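Local coordinates for type VII secretion system protein EssB (Staphylococcus aureus, PDB 4ANN) that serves as a membrane-bound component of the type VII (Ess) secretion system, probably required for secretion of EsxA and EsxB, and is represented here by its cytoplasmic part, at residues P45-A50 with P118-R123; T70-I75 with D108-T113; R85-I90 with A145-A150; V104-E109 with L140-A145. All coordinates share one frame; numbering follows the deposited sequence. Where two conformers were deposited one is given.

Contact 1: P45-A50 with P118-R123; sequences PYFIDA and PIAKTR
Ile119 lies against the backbone of Phe47 and Ile48. It has two conformers, so the detail of its side-chain packing is doubtful. Ala120 N donates to Tyr46 O at 2.9 Å. Ala120 O takes the N-H of Ile48 at 2.8 Å, with the donor nearly along the C=O axis. The result is a single beta bridge between Phe47 and Ala120. Ala120 CB also packs on Phe47 CE1 at 3.9 Å. Lys121 O accepts a hydrogen bond from water 1. Thr122 O approaches the edge of the Phe47 ring, 3.6 Å from CE1. Arg123, extended from CG to NE, then stretches back over that ring. Its CG makes a CH-pi contact with one face, 3.8 Å from the ring centroid and offset toward the rim. Phe47 CB lies over a face of the guanidinium. Arg123 NH2 donates in its own plane to Ile48 O at 3.1 Å, and NE donates to water 1. That water also donates to Ile48 O, which therefore has two donors. Arg123 NH1 hydrogen-bonds to Gln42 O. The loop 45-50 leads into strand 50-54 of one three-stranded sheet, while strand 118-120 is an outer strand of another, beside strand 110-112.

Contact 2: T70-I75 with D108-T113; sequences TPFDNI and DELFFT
Thr70 and Phe112 form an antiparallel hydrogen-bonded pair. Thr70 N donates to Phe112 O at 2.8 Å, nearly straight at 174°. Phe112 N returns a more bent bond to Thr70 O, also 2.8 Å long. A third bond, from Phe72 N to Leu110 O at 3.0 Å, carries the pairing past Pro71, which has no N-H to give. The tight part is built from the buried side chains of Phe72, Ile75, Leu110 and Phe112. There Phe72 CD1 packs on Leu110 CD2 at 3.8 Å. Phe72 CG, set anti to its backbone N (chi1 164°), lies 4.2 Å from the same Leu110 CD2. Phe112 CE2 comes to the edge of the Phe72 ring, near its plane. Ile75 crosses Phe112 at about a right angle, with Ile75 CG2 4.1 Å from Phe112 CE2. Strand 70-71 is an outer strand of a three-stranded antiparallel sheet with 110-112 in the middle, and it runs straight into a 3-10 segment that begins at Phe72. The looser side is that of Thr70 and Pro71, both partly exposed. Pro71 CA still lies 3.7 Å from Phe111 CD2. Water 3 lies 2.7 Å from Thr70 OG1 and donates to Phe112 O.

Contact 3: R85-I90 with A145-A150; sequences RYLLNI and ALVICA
Leu87 and Ala150 meet with no flat group between them. No ring, amide or guanidinium takes part across this contact, so it has no faces or edges to assign. Both methyls of Leu87 close on the methyl of Ala150: Leu87 CD1 is 3.9 Å and Leu87 CD2 is 4.0 Å from Ala150 CB. The CG of Leu87 is anti to its own carbonyl carbon (chi1 -72°), which sets it beside the backbone N. Leu87 CD2 also touches the preceding turn, 4.1 Å from Val147 CA and 4.2 Å from Val147 CG2. One turn on, Ile90 crosses Leu146 obliquely. Their terminal methyls, Ile90 CD1 and Leu146 CD1, are 4.1 Å apart. No hydrogen bond spans the two segments. The fit is wholly aliphatic, and all five touching residues are buried. The two short helical segments run antiparallel, at 169°, their axes 10.8 Å apart at closest approach. Side chains bridge that gap, and only 192 Å² is buried. Leu87 O accepts a hydrogen bond from Tyr143 OH, on the same helix as 145-150. Leu190 of helix 183-192 touches Leu88 on one helix and Val147 on the other. Helix 172-179 packs on Val147, and helix 157-162 packs on Leu146.

Contact 4: V104-E109 with L140-A145; sequences VLAPDE and LTRYKA
Leu105 O receives the N-H of Arg142 NH1 at 2.9 Å, a fairly straight bond of 165°. The oxygen lies in the guanidinium plane, at its edge. Seen from the carbonyl, the donor stands 37° above the C=O plane. The chain of Arg142 is extended from CG to NE and passes the same oxygen on its way, with Arg142 CD 3.5 Å from Leu105 O. Arg142 NE forms a salt bridge with Glu138, one turn back on the helix. The guanidinium thus ties the helix surface to the loop backbone. The side chains of Leu105 and Arg142 lie alongside, pointing opposite ways. The CB of Leu105 points toward the helix, and CG continues from it anti to the backbone N (chi1 -173°). Leu105 CD2 touches the helix backbone, 3.7 Å from Tyr143 N. The same Leu105 CD2 lies 4.0 Å from Arg142 CB and 4.1 Å from Tyr143 CB. This loop leads from strand 101-102 to strand 110-112, so the contact fastens a strand connection to helix 136-151. The YukC family is grouped with the protein kinase clan, and a sheet part set against a helical part is consistent with a kinase-like fold. Ala106 CB comes to the guanidinium edge, 4.1 Å from Arg142 NH1. Val104 CG1 lies 4.2 Å from Arg142 NH1. Phe157 of helix 157-162 touches both Ala106 and Arg142. Phe139 and Leu146, also on helix 136-151, pack on Leu105.

Overall arrangement
The four contacts run from the sheets into the helices. Contacts 1 and 2, centres about 11 Å apart, use neighbouring strands of one sheet. Ile119 N to Phe111 O (2.8 Å) and Thr122 OG1 to Glu109 OE2 (2.7 Å) are probable hydrogen bonds. The latter also joins contact 1 to contact 4, centres about 14 Å apart. Contact 2 meets contact 3, about 10 Å away between centres, through Phe72 and Leu110 on Leu146 and through Phe112 on Tyr86. Contacts 3 and 4 share helix 136-151, with centres about 9 Å apart. Leu146 CD1 touches Leu105 CD1 at 3.7 Å. Contacts 2 and 4 share Asp108 and Glu109. Contacts 1 and 3 are farthest apart, about 17 Å between centres.

Contact 1: P45-A50 with P118-R123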
loop_
_atom_site.group_PDB
_atom_site.type_symbol
_atom_site.label_atom_id
_atom_site.label_comp_id
_atom_site.label_asym_id
_atom_site.label_seq_id
_atom_site.Cartn_x
_atom_site.Cartn_y
_atom_site.Cartn_z
ATOM N N PRO A 45 6.075 -1.888 12.704
ATOM C CA PRO A 45 6.668 -2.862 11.725
ATOM C C PRO A 45 6.015 -2.807 10.372
ATOM O O PRO A 45 6.519 -3.459 9.478
ATOM C CB PRO A 45 6.419 -4.209 12.383
ATOM C CG PRO A 45 5.449 -3.976 13.456
ATOM C CD PRO A 45 5.386 -2.545 13.800
ATOM N N TYR A 46 4.905 -2.103 10.198
ATOM C CA TYR A 46 4.195 -2.087 8.938
ATOM C C TYR A 46 4.335 -0.781 8.177
ATOM O O TYR A 46 3.765 -0.692 7.102
ATOM C CB TYR A 46 2.707 -2.357 9.163
ATOM C CG TYR A 46 2.561 -3.732 9.794
ATOM C CD1 TYR A 46 2.847 -4.886 9.050
ATOM C CD2 TYR A 46 2.129 -3.892 11.092
ATOM C CE1 TYR A 46 2.731 -6.146 9.577
ATOM C CE2 TYR A 46 2.015 -5.155 11.688
ATOM C CZ TYR A 46 2.320 -6.246 10.891
ATOM O OH TYR A 46 2.214 -7.493 11.439
ATOM N N PHE A 47 5.095 0.189 8.677
ATOM C CA PHE A 47 5.197 1.478 8.051
ATOM C C PHE A 47 6.640 1.982 7.962
ATOM O O PHE A 47 7.471 1.699 8.824
ATOM C CB PHE A 47 4.400 2.566 8.806
ATOM C CG PHE A 47 2.925 2.367 8.693
ATOM C CD1 PHE A 47 2.246 2.899 7.615
ATOM C CD2 PHE A 47 2.209 1.665 9.647
ATOM C CE1 PHE A 47 0.876 2.730 7.501
ATOM C CE2 PHE A 47 0.833 1.493 9.494
ATOM C CZ PHE A 47 0.161 2.023 8.438
ATOM N N ILE A 48 6.908 2.748 6.932
ATOM C CA ILE A 48 8.118 3.572 6.807
ATOM C C ILE A 48 8.210 4.423 8.051
ATOM O O ILE A 48 7.207 5.004 8.513
ATOM C CB ILE A 48 7.986 4.479 5.516
ATOM C CG1 ILE A 48 7.877 3.602 4.252
ATOM C CG2 ILE A 48 9.014 5.547 5.434
ATOM C CD1 ILE A 48 9.145 2.903 3.938
ATOM N N ASP A 49 9.400 4.562 8.604
ATOM C CA ASP A 49 9.616 5.472 9.718
ATOM C C ASP A 49 9.365 6.927 9.282
ATOM O O ASP A 49 9.596 7.283 8.148
ATOM C CB ASP A 49 11.020 5.359 10.254
ATOM C CG ASP A 49 11.190 4.081 11.095
ATOM O OD1 ASP A 49 10.213 3.510 11.631
ATOM O OD2 ASP A 49 12.381 3.671 11.254
ATOM N N ALA A 50 8.865 7.708 10.220
ATOM C CA ALA A 50 8.406 9.045 9.927
ATOM C C ALA A 50 8.741 9.948 11.131
ATOM O O ALA A 50 8.909 9.484 12.256
ATOM C CB ALA A 50 6.944 9.109 9.661
ATOM N N PRO A 118 6.041 -6.346 3.244
ATOM C CA PRO A 118 5.542 -5.044 2.793
ATOM C C PRO A 118 5.482 -4.046 3.942
ATOM O O PRO A 118 5.160 -4.348 5.089
ATOM C CB PRO A 118 4.151 -5.380 2.313
ATOM C CG PRO A 118 3.698 -6.509 3.225
ATOM C CD PRO A 118 4.970 -7.336 3.350
ATOM N N ILE A 119 5.713 -2.807 3.530
ATOM C CA ILE A 119 5.746 -1.628 4.379
ATOM C C ILE A 119 5.022 -0.485 3.680
ATOM O O ILE A 119 5.276 -0.199 2.492
ATOM C CB ILE A 119 7.234 -1.255 4.629
ATOM C CG1 ILE A 119 8.075 -2.416 5.183
ATOM C CG2 ILE A 119 7.357 -0.033 5.491
ATOM C CD1 ILE A 119 7.616 -2.800 6.586
ATOM N N ALA A 120 4.097 0.192 4.384
ATOM C CA ALA A 120 3.369 1.293 3.754
ATOM C C ALA A 120 3.952 2.619 4.178
ATOM O O ALA A 120 4.668 2.746 5.184
ATOM C CB ALA A 120 1.892 1.221 4.107
ATOM N N LYS A 121 3.636 3.663 3.452
ATOM C CA LYS A 121 4.149 5.014 3.704
ATOM C C LYS A 121 3.167 5.888 4.484
ATOM O O LYS A 121 3.315 6.111 5.683
ATOM C CB LYS A 121 4.598 5.639 2.377
ATOM C CG LYS A 121 5.287 6.968 2.584
ATOM C CD LYS A 121 5.648 7.578 1.230
ATOM C CE LYS A 121 4.447 8.121 0.516
ATOM N NZ LYS A 121 4.878 8.832 -0.726
ATOM N N THR A 122 2.130 6.397 3.837
ATOM C CA THR A 122 1.167 7.265 4.481
ATOM C C THR A 122 0.380 6.513 5.553
ATOM O O THR A 122 -0.080 5.395 5.296
ATOM C CB THR A 122 0.195 7.809 3.429
ATOM O OG1 THR A 122 0.989 8.498 2.424
ATOM C CG2 THR A 122 -0.741 8.844 4.020
ATOM N N ARG A 123 0.196 7.115 6.708
ATOM C CA ARG A 123 -0.607 6.514 7.758
ATOM C C ARG A 123 -1.782 7.420 8.149
ATOM O O ARG A 123 -1.573 8.590 8.388
ATOM C CB ARG A 123 0.091 6.354 9.068
ATOM C CG ARG A 123 1.480 6.000 9.007
ATOM C CD ARG A 123 2.117 5.723 10.358
ATOM N NE ARG A 123 3.511 5.557 10.304
ATOM C CZ ARG A 123 4.303 5.321 11.331
ATOM N NH1 ARG A 123 3.809 5.222 12.554
ATOM N NH2 ARG A 123 5.610 5.192 11.156
HETATM O O HOH W 1 4.867 6.368 7.904
HETATM O O HOH W 2 8.441 6.112 12.704
#

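Contact 2: T70-I75 with D108-T113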
loop_
_atom_site.group_PDB
_atom_site.type_symbol
_atom_site.label_atom_id
_atom_site.label_comp_id
_atom_site.label_asym_id
_atom_site.label_seq_id
_atom_site.Cartn_x
_atom_site.Cartn_y
_atom_site.Cartn_z
ATOM N N THR A 70 12.820 -1.199 -0.254
ATOM C CA THR A 70 12.788 -1.341 -1.703
ATOM C C THR A 70 11.443 -0.938 -2.230
ATOM O O THR A 70 10.430 -1.532 -1.864
ATOM C CB THR A 70 13.078 -2.814 -2.066
ATOM O OG1 THR A 70 14.396 -3.145 -1.645
ATOM C CG2 THR A 70 12.955 -3.098 -3.532
ATOM N N PRO A 71 11.341 0.072 -3.094
ATOM C CA PRO A 71 10.027 0.430 -3.657
ATOM C C PRO A 71 9.401 -0.703 -4.428
ATOM O O PRO A 71 10.107 -1.475 -5.115
ATOM C CB PRO A 71 10.354 1.595 -4.612
ATOM C CG PRO A 71 11.650 2.117 -4.087
ATOM C CD PRO A 71 12.419 0.950 -3.583
ATOM N N PHE A 72 8.083 -0.770 -4.427
ATOM C CA PHE A 72 7.342 -1.778 -5.196
ATOM C C PHE A 72 7.838 -1.888 -6.639
ATOM O O PHE A 72 7.982 -2.975 -7.154
ATOM C CB PHE A 72 5.849 -1.478 -5.142
ATOM C CG PHE A 72 5.056 -2.221 -6.194
ATOM C CD1 PHE A 72 4.707 -3.558 -6.014
ATOM C CD2 PHE A 72 4.717 -1.609 -7.380
ATOM C CE1 PHE A 72 4.042 -4.260 -7.020
ATOM C CE2 PHE A 72 4.052 -2.327 -8.383
ATOM C CZ PHE A 72 3.727 -3.629 -8.195
ATOM N N ASP A 73 7.992 -0.753 -7.320
ATOM C CA ASP A 73 8.282 -0.838 -8.735
ATOM C C ASP A 73 9.587 -1.542 -9.049
ATOM O O ASP A 73 9.797 -1.968 -10.194
ATOM C CB ASP A 73 8.313 0.550 -9.378
ATOM C CG ASP A 73 6.949 1.172 -9.580
ATOM O OD1 ASP A 73 5.934 0.500 -9.572
ATOM O OD2 ASP A 73 7.010 2.427 -9.801
ATOM N N ASN A 74 10.476 -1.674 -8.054
ATOM C CA ASN A 74 11.734 -2.402 -8.294
ATOM C C ASN A 74 11.528 -3.875 -8.537
ATOM O O ASN A 74 12.413 -4.547 -9.072
ATOM C CB ASN A 74 12.662 -2.217 -7.057
ATOM C CG ASN A 74 13.215 -0.841 -6.950
ATOM O OD1 ASN A 74 12.594 0.174 -7.383
ATOM N ND2 ASN A 74 14.377 -0.774 -6.320
ATOM N N ILE A 75 10.392 -4.457 -8.140
ATOM C CA ILE A 75 10.208 -5.893 -8.265
ATOM C C ILE A 75 9.866 -6.331 -9.700
ATOM O O ILE A 75 9.860 -7.505 -9.996
ATOM C CB ILE A 75 9.158 -6.462 -7.293
ATOM C CG1 ILE A 75 7.724 -6.251 -7.691
ATOM C CG2 ILE A 75 9.431 -5.983 -5.860
ATOM C CD1 ILE A 75 6.728 -7.026 -6.819
ATOM N N ASP A 108 3.302 3.886 -5.121
ATOM C CA ASP A 108 4.095 4.917 -4.445
ATOM C C ASP A 108 3.930 4.889 -2.938
ATOM O O ASP A 108 4.523 5.707 -2.220
ATOM C CB ASP A 108 3.761 6.308 -4.983
ATOM C CG ASP A 108 2.337 6.748 -4.798
ATOM O OD1 ASP A 108 1.432 5.978 -4.456
ATOM O OD2 ASP A 108 2.099 7.948 -5.081
ATOM N N GLU A 109 3.126 3.980 -2.411
ATOM C CA GLU A 109 2.825 3.781 -1.028
ATOM C C GLU A 109 3.416 2.484 -0.471
ATOM O O GLU A 109 3.258 2.243 0.737
ATOM C CB GLU A 109 1.298 3.822 -0.820
ATOM C CG GLU A 109 0.710 5.183 -0.996
ATOM C CD GLU A 109 0.966 6.089 0.206
ATOM O OE1 GLU A 109 1.387 5.574 1.252
ATOM O OE2 GLU A 109 0.719 7.332 0.054
ATOM N N LEU A 110 4.005 1.671 -1.300
ATOM C CA LEU A 110 4.386 0.330 -0.952
ATOM C C LEU A 110 5.895 0.141 -1.148
ATOM O O LEU A 110 6.443 0.387 -2.221
ATOM C CB LEU A 110 3.638 -0.671 -1.846
ATOM C CG LEU A 110 3.946 -2.137 -1.595
ATOM C CD1 LEU A 110 3.625 -2.561 -0.182
ATOM C CD2 LEU A 110 3.142 -2.995 -2.591
ATOM N N PHE A 111 6.509 -0.363 -0.097
ATOM C CA PHE A 111 7.919 -0.691 -0.040
ATOM C C PHE A 111 8.081 -2.086 0.557
ATOM O O PHE A 111 7.129 -2.629 1.129
ATOM C CB PHE A 111 8.701 0.317 0.825
ATOM C CG PHE A 111 8.622 1.736 0.296
ATOM C CD1 PHE A 111 7.497 2.500 0.510
ATOM C CD2 PHE A 111 9.656 2.270 -0.416
ATOM C CE1 PHE A 111 7.409 3.786 0.040
ATOM C CE2 PHE A 111 9.585 3.562 -0.911
ATOM C CZ PHE A 111 8.452 4.321 -0.684
ATOM N N PHE A 112 9.272 -2.647 0.419
ATOM C CA PHE A 112 9.590 -3.952 0.980
ATOM C C PHE A 112 10.837 -3.898 1.807
ATOM O O PHE A 112 11.808 -3.206 1.468
ATOM C CB PHE A 112 9.757 -5.003 -0.131
ATOM C CG PHE A 112 8.485 -5.294 -0.872
ATOM C CD1 PHE A 112 7.602 -6.230 -0.412
ATOM C CD2 PHE A 112 8.181 -4.610 -2.060
ATOM C CE1 PHE A 112 6.425 -6.542 -1.106
ATOM C CE2 PHE A 112 7.017 -4.942 -2.734
ATOM C CZ PHE A 112 6.138 -5.875 -2.281
ATOM N N THR A 113 10.811 -4.662 2.904
ATOM C CA THR A 113 12.035 -4.841 3.689
ATOM C C THR A 113 13.000 -5.756 2.966
ATOM O O THR A 113 12.692 -6.355 1.921
ATOM C CB THR A 113 11.670 -5.466 5.047
ATOM O OG1 THR A 113 11.268 -6.812 4.824
ATOM C CG2 THR A 113 10.600 -4.716 5.791
HETATM O O HOH W 3 14.894 -3.849 0.888
#

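Contact 3: R85-I90 with A145-A150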
loop_
_atom_site.group_PDB
_atom_site.type_symbol
_atom_site.label_atom_id
_atom_site.label_comp_id
_atom_site.label_asym_id
_atom_site.label_seq_id
_atom_site.Cartn_x
_atom_site.Cartn_y
_atom_site.Cartn_z
ATOM N N ARG A 85 7.028 -14.221 -4.641
ATOM C CA ARG A 85 7.195 -14.206 -3.187
ATOM C C ARG A 85 6.800 -12.835 -2.629
ATOM O O ARG A 85 6.065 -12.732 -1.634
ATOM C CB ARG A 85 8.591 -14.600 -2.809
ATOM C CG ARG A 85 8.802 -14.662 -1.309
ATOM C CD ARG A 85 10.116 -15.312 -0.919
ATOM N NE ARG A 85 11.321 -14.543 -1.250
ATOM C CZ ARG A 85 11.841 -13.598 -0.524
ATOM N NH1 ARG A 85 11.235 -13.190 0.581
ATOM N NH2 ARG A 85 12.968 -13.030 -0.911
ATOM N N TYR A 86 7.341 -11.777 -3.233
ATOM C CA TYR A 86 7.043 -10.433 -2.815
ATOM C C TYR A 86 5.560 -10.127 -2.962
ATOM O O TYR A 86 4.921 -9.560 -2.041
ATOM C CB TYR A 86 7.876 -9.419 -3.598
ATOM C CG TYR A 86 9.297 -9.222 -3.062
ATOM C CD1 TYR A 86 10.210 -10.251 -2.891
ATOM C CD2 TYR A 86 9.732 -7.942 -2.700
ATOM C CE1 TYR A 86 11.472 -10.039 -2.406
ATOM C CE2 TYR A 86 11.001 -7.731 -2.215
ATOM C CZ TYR A 86 11.879 -8.786 -2.046
ATOM O OH TYR A 86 13.136 -8.598 -1.547
ATOM N N LEU A 87 4.971 -10.475 -4.101
ATOM C CA LEU A 87 3.543 -10.229 -4.319
ATOM C C LEU A 87 2.677 -10.950 -3.296
ATOM O O LEU A 87 1.721 -10.358 -2.771
ATOM C CB LEU A 87 3.146 -10.620 -5.725
ATOM C CG LEU A 87 3.622 -9.737 -6.859
ATOM C CD1 LEU A 87 3.378 -10.410 -8.191
ATOM C CD2 LEU A 87 2.965 -8.384 -6.794
ATOM N N LEU A 88 2.988 -12.206 -3.003
ATOM C CA LEU A 88 2.267 -12.973 -2.002
ATOM C C LEU A 88 2.361 -12.306 -0.647
ATOM O O LEU A 88 1.396 -12.276 0.123
ATOM C CB LEU A 88 2.776 -14.388 -1.976
ATOM C CG LEU A 88 2.234 -15.295 -3.094
ATOM C CD1 LEU A 88 3.118 -16.507 -3.312
ATOM C CD2 LEU A 88 0.798 -15.739 -2.757
ATOM N N ASN A 89 3.524 -11.759 -0.324
ATOM C CA ASN A 89 3.707 -11.135 0.989
ATOM C C ASN A 89 2.931 -9.868 1.168
ATOM O O ASN A 89 2.743 -9.445 2.329
ATOM C CB ASN A 89 5.193 -10.889 1.261
ATOM C CG ASN A 89 5.990 -12.163 1.556
ATOM O OD1 ASN A 89 5.426 -13.202 1.881
ATOM N ND2 ASN A 89 7.292 -12.041 1.471
ATOM N N ILE A 90 2.472 -9.215 0.110
ATOM C CA ILE A 90 1.731 -7.939 0.246
ATOM C C ILE A 90 0.543 -8.092 1.171
ATOM O O ILE A 90 0.174 -7.173 1.897
ATOM C CB ILE A 90 1.317 -7.401 -1.128
ATOM C CG1 ILE A 90 2.535 -6.979 -1.938
ATOM C CG2 ILE A 90 0.262 -6.300 -1.007
ATOM C CD1 ILE A 90 2.244 -6.638 -3.392
ATOM N N ALA A 145 -4.283 -4.981 -9.349
ATOM C CA ALA A 145 -3.565 -4.035 -10.176
ATOM C C ALA A 145 -2.057 -4.105 -9.925
ATOM O O ALA A 145 -1.263 -4.040 -10.878
ATOM C CB ALA A 145 -4.091 -2.636 -9.992
ATOM N N LEU A 146 -1.642 -4.254 -8.686
ATOM C CA LEU A 146 -0.229 -4.439 -8.384
ATOM C C LEU A 146 0.337 -5.696 -9.042
ATOM O O LEU A 146 1.439 -5.701 -9.583
ATOM C CB LEU A 146 0.036 -4.487 -6.868
ATOM C CG LEU A 146 -0.192 -3.174 -6.105
ATOM C CD1 LEU A 146 -0.022 -3.421 -4.619
ATOM C CD2 LEU A 146 0.730 -2.080 -6.534
ATOM N N VAL A 147 -0.410 -6.813 -8.987
ATOM C CA VAL A 147 0.043 -8.041 -9.617
ATOM C C VAL A 147 0.242 -7.823 -11.121
ATOM O O VAL A 147 1.243 -8.216 -11.718
ATOM C CB VAL A 147 -0.934 -9.185 -9.330
ATOM C CG1 VAL A 147 -0.590 -10.406 -10.189
ATOM C CG2 VAL A 147 -0.963 -9.546 -7.847
ATOM N N ILE A 148 -0.764 -7.207 -11.770
ATOM C CA ILE A 148 -0.689 -6.963 -13.204
ATOM C C ILE A 148 0.506 -6.106 -13.530
ATOM O O ILE A 148 1.266 -6.377 -14.470
ATOM C CB ILE A 148 -2.022 -6.336 -13.689
ATOM C CG1 ILE A 148 -3.142 -7.369 -13.595
ATOM C CG2 ILE A 148 -1.864 -5.758 -15.087
ATOM C CD1 ILE A 148 -4.524 -6.818 -13.793
ATOM N N CYS A 149 0.703 -5.022 -12.771
ATOM C CA CYS A 149 1.843 -4.133 -13.007
ATOM C C CYS A 149 3.167 -4.823 -12.815
ATOM O O CYS A 149 4.125 -4.589 -13.551
ATOM C CB CYS A 149 1.741 -2.910 -12.108
ATOM S SG CYS A 149 0.418 -1.763 -12.552
ATOM N N ALA A 150 3.263 -5.709 -11.811
ATOM C CA ALA A 150 4.513 -6.415 -11.554
ATOM C C ALA A 150 4.888 -7.294 -12.753
ATOM O O ALA A 150 6.096 -7.492 -12.965
ATOM C CB ALA A 150 4.413 -7.245 -10.289
#

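Contact 4: V104-E109 with L140-A145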
loop_
_atom_site.group_PDB
_atom_site.type_symbol
_atom_site.label_atom_id
_atom_site.label_comp_id
_atom_site.label_asym_id
_atom_site.label_seq_id
_atom_site.Cartn_x
_atom_site.Cartn_y
_atom_site.Cartn_z
ATOM N N VAL A 104 -2.739 3.137 2.538
ATOM C CA VAL A 104 -3.136 3.152 1.152
ATOM C C VAL A 104 -2.326 2.091 0.413
ATOM O O VAL A 104 -1.118 2.076 0.562
ATOM C CB VAL A 104 -2.858 4.533 0.532
ATOM C CG1 VAL A 104 -3.136 4.540 -0.950
ATOM C CG2 VAL A 104 -3.622 5.607 1.313
ATOM N N LEU A 105 -2.965 1.266 -0.390
ATOM C CA LEU A 105 -2.276 0.250 -1.200
ATOM C C LEU A 105 -2.061 0.804 -2.588
ATOM O O LEU A 105 -3.026 0.955 -3.378
ATOM C CB LEU A 105 -3.037 -1.050 -1.245
ATOM C CG LEU A 105 -2.299 -2.182 -1.918
ATOM C CD1 LEU A 105 -1.051 -2.562 -1.146
ATOM C CD2 LEU A 105 -3.199 -3.398 -2.103
ATOM N N ALA A 106 -0.828 1.140 -2.972
ATOM C CA ALA A 106 -0.510 1.717 -4.271
ATOM C C ALA A 106 0.982 1.672 -4.491
ATOM O O ALA A 106 1.748 1.588 -3.509
ATOM C CB ALA A 106 -0.948 3.194 -4.352
ATOM N N PRO A 107 1.446 1.755 -5.725
ATOM C CA PRO A 107 2.912 1.656 -5.985
ATOM C C PRO A 107 3.739 2.639 -5.194
ATOM O O PRO A 107 4.787 2.265 -4.648
ATOM C CB PRO A 107 3.010 1.861 -7.487
ATOM C CG PRO A 107 1.695 1.337 -8.024
ATOM C CD PRO A 107 0.689 1.745 -6.992
ATOM N N ASP A 108 3.302 3.886 -5.121
ATOM C CA ASP A 108 4.095 4.917 -4.445
ATOM C C ASP A 108 3.930 4.889 -2.938
ATOM O O ASP A 108 4.523 5.707 -2.220
ATOM C CB ASP A 108 3.761 6.308 -4.983
ATOM C CG ASP A 108 2.337 6.748 -4.798
ATOM O OD1 ASP A 108 1.432 5.978 -4.456
ATOM O OD2 ASP A 108 2.099 7.948 -5.081
ATOM N N GLU A 109 3.126 3.980 -2.411
ATOM C CA GLU A 109 2.825 3.781 -1.028
ATOM C C GLU A 109 3.416 2.484 -0.471
ATOM O O GLU A 109 3.258 2.243 0.737
ATOM C CB GLU A 109 1.298 3.822 -0.820
ATOM C CG GLU A 109 0.710 5.183 -0.996
ATOM C CD GLU A 109 0.966 6.089 0.206
ATOM O OE1 GLU A 109 1.387 5.574 1.252
ATOM O OE2 GLU A 109 0.719 7.332 0.054
ATOM N N LEU A 140 -8.881 -5.501 -2.840
ATOM C CA LEU A 140 -8.677 -6.563 -3.829
ATOM C C LEU A 140 -8.396 -5.985 -5.194
ATOM O O LEU A 140 -7.496 -6.495 -5.880
ATOM C CB LEU A 140 -9.889 -7.494 -3.839
ATOM C CG LEU A 140 -9.775 -8.646 -4.804
ATOM C CD1 LEU A 140 -8.503 -9.489 -4.506
ATOM C CD2 LEU A 140 -11.035 -9.517 -4.719
ATOM N N THR A 141 -9.138 -4.974 -5.641
ATOM C CA THR A 141 -8.863 -4.390 -6.948
ATOM C C THR A 141 -7.439 -3.846 -6.997
ATOM O O THR A 141 -6.726 -4.007 -7.990
ATOM C CB THR A 141 -9.879 -3.260 -7.210
ATOM O OG1 THR A 141 -11.160 -3.862 -7.347
ATOM C CG2 THR A 141 -9.570 -2.509 -8.481
ATOM N N ARG A 142 -7.042 -3.125 -5.948
ATOM C CA ARG A 142 -5.682 -2.559 -5.905
ATOM C C ARG A 142 -4.618 -3.656 -5.894
ATOM O O ARG A 142 -3.574 -3.539 -6.570
ATOM C CB ARG A 142 -5.575 -1.611 -4.729
ATOM C CG ARG A 142 -6.356 -0.346 -4.905
ATOM C CD ARG A 142 -6.454 0.487 -3.621
ATOM N NE ARG A 142 -7.017 1.776 -3.952
ATOM C CZ ARG A 142 -6.330 2.847 -4.318
ATOM N NH1 ARG A 142 -4.989 2.917 -4.307
ATOM N NH2 ARG A 142 -6.988 3.927 -4.647
ATOM N N TYR A 143 -4.839 -4.738 -5.154
ATOM C CA TYR A 143 -3.891 -5.857 -5.140
ATOM C C TYR A 143 -3.762 -6.475 -6.528
ATOM O O TYR A 143 -2.662 -6.736 -7.017
ATOM C CB TYR A 143 -4.343 -6.834 -4.044
ATOM C CG TYR A 143 -3.337 -7.832 -3.584
ATOM C CD1 TYR A 143 -2.076 -8.072 -4.106
ATOM C CD2 TYR A 143 -3.678 -8.610 -2.494
ATOM C CE1 TYR A 143 -1.243 -9.042 -3.598
ATOM C CE2 TYR A 143 -2.844 -9.586 -1.971
ATOM C CZ TYR A 143 -1.601 -9.772 -2.515
ATOM O OH TYR A 143 -0.763 -10.752 -1.993
ATOM N N LYS A 144 -4.892 -6.688 -7.205
ATOM C CA LYS A 144 -4.882 -7.184 -8.551
ATOM C C LYS A 144 -4.071 -6.293 -9.474
ATOM O O LYS A 144 -3.292 -6.763 -10.311
ATOM C CB LYS A 144 -6.313 -7.329 -9.082
ATOM C CG LYS A 144 -7.108 -8.447 -8.454
ATOM C CD LYS A 144 -8.570 -8.431 -8.815
ATOM C CE LYS A 144 -9.286 -9.676 -8.379
ATOM N NZ LYS A 144 -10.747 -9.617 -8.737
ATOM N N ALA A 145 -4.283 -4.981 -9.349
ATOM C CA ALA A 145 -3.565 -4.035 -10.176
ATOM C C ALA A 145 -2.057 -4.105 -9.925
ATOM O O ALA A 145 -1.263 -4.040 -10.878
ATOM C CB ALA A 145 -4.091 -2.636 -9.992
#